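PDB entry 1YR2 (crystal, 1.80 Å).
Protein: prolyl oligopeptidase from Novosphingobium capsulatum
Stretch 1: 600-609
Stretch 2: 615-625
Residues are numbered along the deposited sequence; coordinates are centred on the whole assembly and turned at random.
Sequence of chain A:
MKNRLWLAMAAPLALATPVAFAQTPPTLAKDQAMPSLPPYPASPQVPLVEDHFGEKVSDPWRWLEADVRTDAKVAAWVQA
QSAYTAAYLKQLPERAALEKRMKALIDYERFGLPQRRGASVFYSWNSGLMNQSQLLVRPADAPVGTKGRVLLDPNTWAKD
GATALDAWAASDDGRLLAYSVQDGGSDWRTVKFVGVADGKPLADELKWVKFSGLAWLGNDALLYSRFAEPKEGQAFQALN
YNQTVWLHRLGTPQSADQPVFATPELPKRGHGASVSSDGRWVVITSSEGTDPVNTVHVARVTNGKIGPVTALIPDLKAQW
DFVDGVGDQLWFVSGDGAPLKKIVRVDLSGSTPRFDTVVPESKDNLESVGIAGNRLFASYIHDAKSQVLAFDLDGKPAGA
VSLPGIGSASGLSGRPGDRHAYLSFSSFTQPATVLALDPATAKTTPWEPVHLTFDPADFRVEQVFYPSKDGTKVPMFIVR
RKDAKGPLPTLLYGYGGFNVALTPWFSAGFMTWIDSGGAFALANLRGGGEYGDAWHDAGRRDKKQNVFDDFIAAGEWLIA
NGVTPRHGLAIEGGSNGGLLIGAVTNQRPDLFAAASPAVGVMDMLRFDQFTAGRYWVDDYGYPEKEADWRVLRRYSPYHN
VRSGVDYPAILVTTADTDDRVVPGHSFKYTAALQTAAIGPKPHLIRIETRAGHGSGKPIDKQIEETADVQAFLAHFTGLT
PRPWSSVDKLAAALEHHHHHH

Stretch 1, residues 600-609: GVMDMLRFDQ
Stretch 2 (615-625) YWVDDYGYPEK

F607 sits at the apolar centre of this contact and has the largest area covered by the other stretch, 97 Å². Its CA-to-CB bond points toward the second stretch, and chi1 of 71° (p) with chi2 of 85° sets the ring among W616, V617, Y620, G621 and P623. The distances are those of van der Waals packing: F607 CD1 to W616 CE3 3.9 Å, F607 CZ to V617 CG1 4.0 Å, F607 CZ to Y620 CB 3.8 Å, and F607 CE2 to P623 CG 3.9 Å.

The pairing of F607 with Y620 is edge-to-face. The ring centroids lie 5.3 Å apart, the planes meet at 82°, and the edge of Y620 is directed at the face of F607. Y620 (chi1 -66°, m; chi2 -21°) offers one of its own faces to M604. That methionine starts sideways, but chi angles of -69°, -59° and -59° (m, m, m) bring its end nearer, so that M604 CE stands 3.4 Å from Y620 CD2 and 3.5 Å from the ring centroid, 17° off the normal, a CH-pi contact. M604 SD is farther, 4.6 Å from the Y620 centroid. V601 (chi1 -168°, t), its CA-to-CB bond toward the second stretch, packs against both W616 and Y620, with V601 CG2 3.8 Å from W616 CZ3 and V601 CG1 4.4 Å from Y620 CE2; W616 has chi1 -58° (m) and chi2 -25°.

The backbone conformation is as follows. Residues 607-609 form a 3-10 segment, with Q609 N bonded to R606 O at 3.0 Å. Before it, D603 OD1 accepts from L605 N at 3.0 Å and, weakly, from R606 N at 3.1 Å, so that one carboxylate oxygen takes two backbone N-H groups of the loop. Across the contact, the chain runs in 3-10 and then helical conformation up to Y620; Y620 N to W616 O is 3.0 Å and G621 N to V617 O 2.9 Å. W616 and Y620, four residues apart, both point toward the first stretch. G621 leaves the helix at phi 95°, psi -171°, where a CB would be jammed against the preceding carbonyl O. Its own O lies at the edge of the F607 ring, 3.5 Å from F607 CZ, and is buried without a hydrogen-bond partner.

The register is given by the nearest CA pairs, L605 CA to P623 CA at 5.9 Å and D608 CA to W616 CA at 7.4 Å. P623, C-gamma exo, lies in a type I turn from Y622 to K625, closed by K625 N to Y622 O at 3.0 Å. P623 CB is 3.6 Å from L605 O, and P623 CG 3.7 Å from D608 OD1.

No direct hydrogen bond crosses between the stretches. At the polar edge, D608 (chi1 72°, p) and E624 (chi1 73°, p) bring like charges together, D608 OD2 to E624 OE1 being 3.8 Å. Water 1 mediates, donating to D608 OD2 at 2.5 Å and to E624 OE1 at 2.6 Å.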

# COMPACT_ATOMS: atom_id res chain seq x y z
N GLY A 600 13.14 -6.75 -13.68
CA GLY A 600 12.15 -7.66 -14.27
C GLY A 600 12.67 -9.09 -14.21
O GLY A 600 13.90 -9.33 -14.26
N VAL A 601 11.77 -10.04 -14.06
CA VAL A 601 12.09 -11.47 -14.18
C VAL A 601 12.12 -11.87 -15.68
O VAL A 601 11.13 -12.33 -16.22
CB VAL A 601 11.06 -12.35 -13.39
CG1 VAL A 601 11.55 -13.74 -13.28
CG2 VAL A 601 10.80 -11.78 -11.98
N MET A 602 13.26 -11.69 -16.33
CA MET A 602 13.34 -11.77 -17.79
C MET A 602 13.68 -13.16 -18.33
O MET A 602 13.27 -13.49 -19.42
CB MET A 602 14.32 -10.71 -18.33
CG MET A 602 13.99 -9.28 -17.88
SD MET A 602 12.19 -8.85 -18.13
CE MET A 602 12.40 -7.12 -18.65
N ASP A 603 14.40 -13.96 -17.54
CA ASP A 603 14.66 -15.34 -17.92
C ASP A 603 13.75 -16.26 -17.09
O ASP A 603 14.03 -16.63 -15.96
CB ASP A 603 16.13 -15.69 -17.74
CG ASP A 603 16.47 -17.09 -18.30
OD1 ASP A 603 15.53 -17.96 -18.40
OD2 ASP A 603 17.63 -17.42 -18.61
N MET A 604 12.61 -16.58 -17.68
CA MET A 604 11.56 -17.35 -17.03
C MET A 604 11.82 -18.84 -17.09
O MET A 604 11.04 -19.62 -16.55
CB MET A 604 10.23 -17.03 -17.72
CG MET A 604 9.74 -15.62 -17.48
SD MET A 604 9.48 -15.22 -15.74
CE MET A 604 8.29 -16.41 -15.25
N LEU A 605 12.91 -19.24 -17.75
CA LEU A 605 13.32 -20.63 -17.74
C LEU A 605 14.27 -20.92 -16.58
O LEU A 605 14.42 -22.09 -16.22
CB LEU A 605 13.97 -21.03 -19.07
CG LEU A 605 13.14 -20.78 -20.31
CD1 LEU A 605 13.91 -21.37 -21.54
CD2 LEU A 605 11.80 -21.37 -20.16
N ARG A 606 14.91 -19.87 -16.04
CA ARG A 606 15.92 -20.03 -15.01
C ARG A 606 15.64 -19.24 -13.71
O ARG A 606 16.51 -19.14 -12.85
CB ARG A 606 17.29 -19.62 -15.59
CG ARG A 606 17.83 -20.59 -16.61
CD ARG A 606 19.13 -20.14 -17.25
NE ARG A 606 20.21 -20.02 -16.27
CZ ARG A 606 20.84 -21.04 -15.71
NH1 ARG A 606 20.52 -22.29 -15.99
NH2 ARG A 606 21.81 -20.82 -14.86
N PHE A 607 14.44 -18.71 -13.56
CA PHE A 607 14.13 -17.82 -12.42
C PHE A 607 14.27 -18.52 -11.07
O PHE A 607 14.71 -17.92 -10.08
CB PHE A 607 12.72 -17.23 -12.54
CG PHE A 607 11.64 -18.23 -12.30
CD1 PHE A 607 11.22 -18.50 -11.02
CD2 PHE A 607 11.02 -18.90 -13.35
CE1 PHE A 607 10.24 -19.42 -10.78
CE2 PHE A 607 10.06 -19.81 -13.10
CZ PHE A 607 9.69 -20.10 -11.79
N ASP A 608 14.00 -19.81 -11.07
CA ASP A 608 14.09 -20.60 -9.85
C ASP A 608 15.50 -21.09 -9.48
O ASP A 608 15.66 -21.79 -8.48
CB ASP A 608 13.11 -21.75 -9.90
CG ASP A 608 13.52 -22.84 -10.87
OD1 ASP A 608 14.21 -22.57 -11.90
OD2 ASP A 608 13.13 -24.00 -10.69
N GLN A 609 16.51 -20.71 -10.26
CA GLN A 609 17.90 -21.05 -9.99
C GLN A 609 18.56 -20.04 -9.08
O GLN A 609 19.71 -20.21 -8.72
CB GLN A 609 18.74 -21.08 -11.28
CG GLN A 609 18.12 -21.85 -12.45
CD GLN A 609 18.53 -23.29 -12.52
OE1 GLN A 609 19.25 -23.78 -11.67
NE2 GLN A 609 18.07 -23.98 -13.56
N TYR A 615 10.48 -19.54 -4.79
CA TYR A 615 9.18 -19.28 -4.18
C TYR A 615 8.14 -18.83 -5.23
O TYR A 615 6.96 -18.92 -5.01
CB TYR A 615 9.30 -18.27 -2.99
CG TYR A 615 9.91 -18.90 -1.78
CD1 TYR A 615 9.16 -19.76 -1.01
CD2 TYR A 615 11.26 -18.72 -1.46
CE1 TYR A 615 9.68 -20.39 0.05
CE2 TYR A 615 11.81 -19.36 -0.36
CZ TYR A 615 11.00 -20.22 0.38
OH TYR A 615 11.47 -20.90 1.50
N TRP A 616 8.57 -18.38 -6.38
CA TRP A 616 7.64 -17.88 -7.39
C TRP A 616 6.97 -18.94 -8.24
O TRP A 616 6.14 -18.58 -9.06
CB TRP A 616 8.35 -16.91 -8.32
CG TRP A 616 8.95 -15.78 -7.61
CD1 TRP A 616 8.58 -15.25 -6.41
CD2 TRP A 616 10.05 -15.04 -8.06
NE1 TRP A 616 9.42 -14.20 -6.09
CE2 TRP A 616 10.33 -14.05 -7.09
CE3 TRP A 616 10.87 -15.10 -9.20
CZ2 TRP A 616 11.38 -13.16 -7.22
CZ3 TRP A 616 11.94 -14.20 -9.31
CH2 TRP A 616 12.17 -13.26 -8.34
N VAL A 617 7.35 -20.21 -8.07
CA VAL A 617 6.71 -21.30 -8.77
C VAL A 617 5.22 -21.36 -8.55
O VAL A 617 4.51 -21.85 -9.41
CB VAL A 617 7.35 -22.69 -8.47
CG1 VAL A 617 8.81 -22.77 -8.93
CG2 VAL A 617 7.17 -23.10 -7.00
N ASP A 618 4.72 -20.84 -7.44
CA ASP A 618 3.26 -20.87 -7.18
C ASP A 618 2.47 -20.07 -8.21
O ASP A 618 1.33 -20.43 -8.53
CB ASP A 618 2.92 -20.34 -5.77
CG ASP A 618 2.71 -21.47 -4.74
OD1 ASP A 618 2.84 -22.70 -5.02
OD2 ASP A 618 2.51 -21.17 -3.55
N ASP A 619 3.06 -19.01 -8.76
CA ASP A 619 2.40 -18.32 -9.86
C ASP A 619 2.92 -18.74 -11.22
O ASP A 619 2.18 -18.70 -12.19
CB ASP A 619 2.65 -16.81 -9.76
CG ASP A 619 1.49 -16.09 -9.09
OD1 ASP A 619 1.00 -16.58 -8.04
OD2 ASP A 619 1.01 -15.04 -9.58
N TYR A 620 4.22 -19.03 -11.33
CA TYR A 620 4.84 -19.23 -12.65
C TYR A 620 4.91 -20.66 -13.17
O TYR A 620 5.05 -20.91 -14.37
CB TYR A 620 6.28 -18.67 -12.60
CG TYR A 620 6.40 -17.17 -12.41
CD1 TYR A 620 5.35 -16.30 -12.72
CD2 TYR A 620 7.57 -16.61 -11.92
CE1 TYR A 620 5.48 -14.88 -12.58
CE2 TYR A 620 7.72 -15.22 -11.78
CZ TYR A 620 6.68 -14.37 -12.12
OH TYR A 620 6.85 -13.03 -11.97
N GLY A 621 4.87 -21.60 -12.24
CA GLY A 621 5.01 -23.01 -12.55
C GLY A 621 6.44 -23.47 -12.38
O GLY A 621 7.31 -22.69 -11.91
N TYR A 622 6.70 -24.72 -12.82
CA TYR A 622 7.96 -25.41 -12.54
C TYR A 622 8.73 -25.69 -13.82
O TYR A 622 8.25 -26.47 -14.65
CB TYR A 622 7.67 -26.73 -11.86
CG TYR A 622 7.02 -26.59 -10.52
CD1 TYR A 622 5.66 -26.40 -10.41
CD2 TYR A 622 7.78 -26.55 -9.36
CE1 TYR A 622 5.05 -26.23 -9.18
CE2 TYR A 622 7.19 -26.39 -8.14
CZ TYR A 622 5.82 -26.24 -8.04
OH TYR A 622 5.21 -26.01 -6.80
N PRO A 623 9.87 -25.04 -14.04
CA PRO A 623 10.66 -25.27 -15.26
C PRO A 623 11.12 -26.69 -15.53
O PRO A 623 11.40 -27.02 -16.71
CB PRO A 623 11.86 -24.37 -15.09
CG PRO A 623 11.40 -23.29 -14.20
CD PRO A 623 10.43 -23.91 -13.25
N GLU A 624 11.27 -27.49 -14.47
CA GLU A 624 11.65 -28.90 -14.57
C GLU A 624 10.51 -29.79 -15.06
O GLU A 624 10.73 -30.96 -15.42
CB GLU A 624 12.19 -29.42 -13.22
CG GLU A 624 11.15 -29.65 -12.10
CD GLU A 624 11.01 -28.44 -11.15
OE1 GLU A 624 11.39 -27.28 -11.50
OE2 GLU A 624 10.47 -28.66 -10.04
N LYS A 625 9.30 -29.25 -15.07
CA LYS A 625 8.12 -29.95 -15.56
C LYS A 625 7.81 -29.58 -17.03
O LYS A 625 7.66 -28.41 -17.37
CB LYS A 625 6.96 -29.69 -14.61
CG LYS A 625 5.66 -30.15 -15.15
CD LYS A 625 4.56 -30.28 -14.09
CE LYS A 625 3.38 -31.08 -14.72
NZ LYS A 625 2.15 -30.91 -13.93
O HOH W 1 13.68 -26.11 -11.86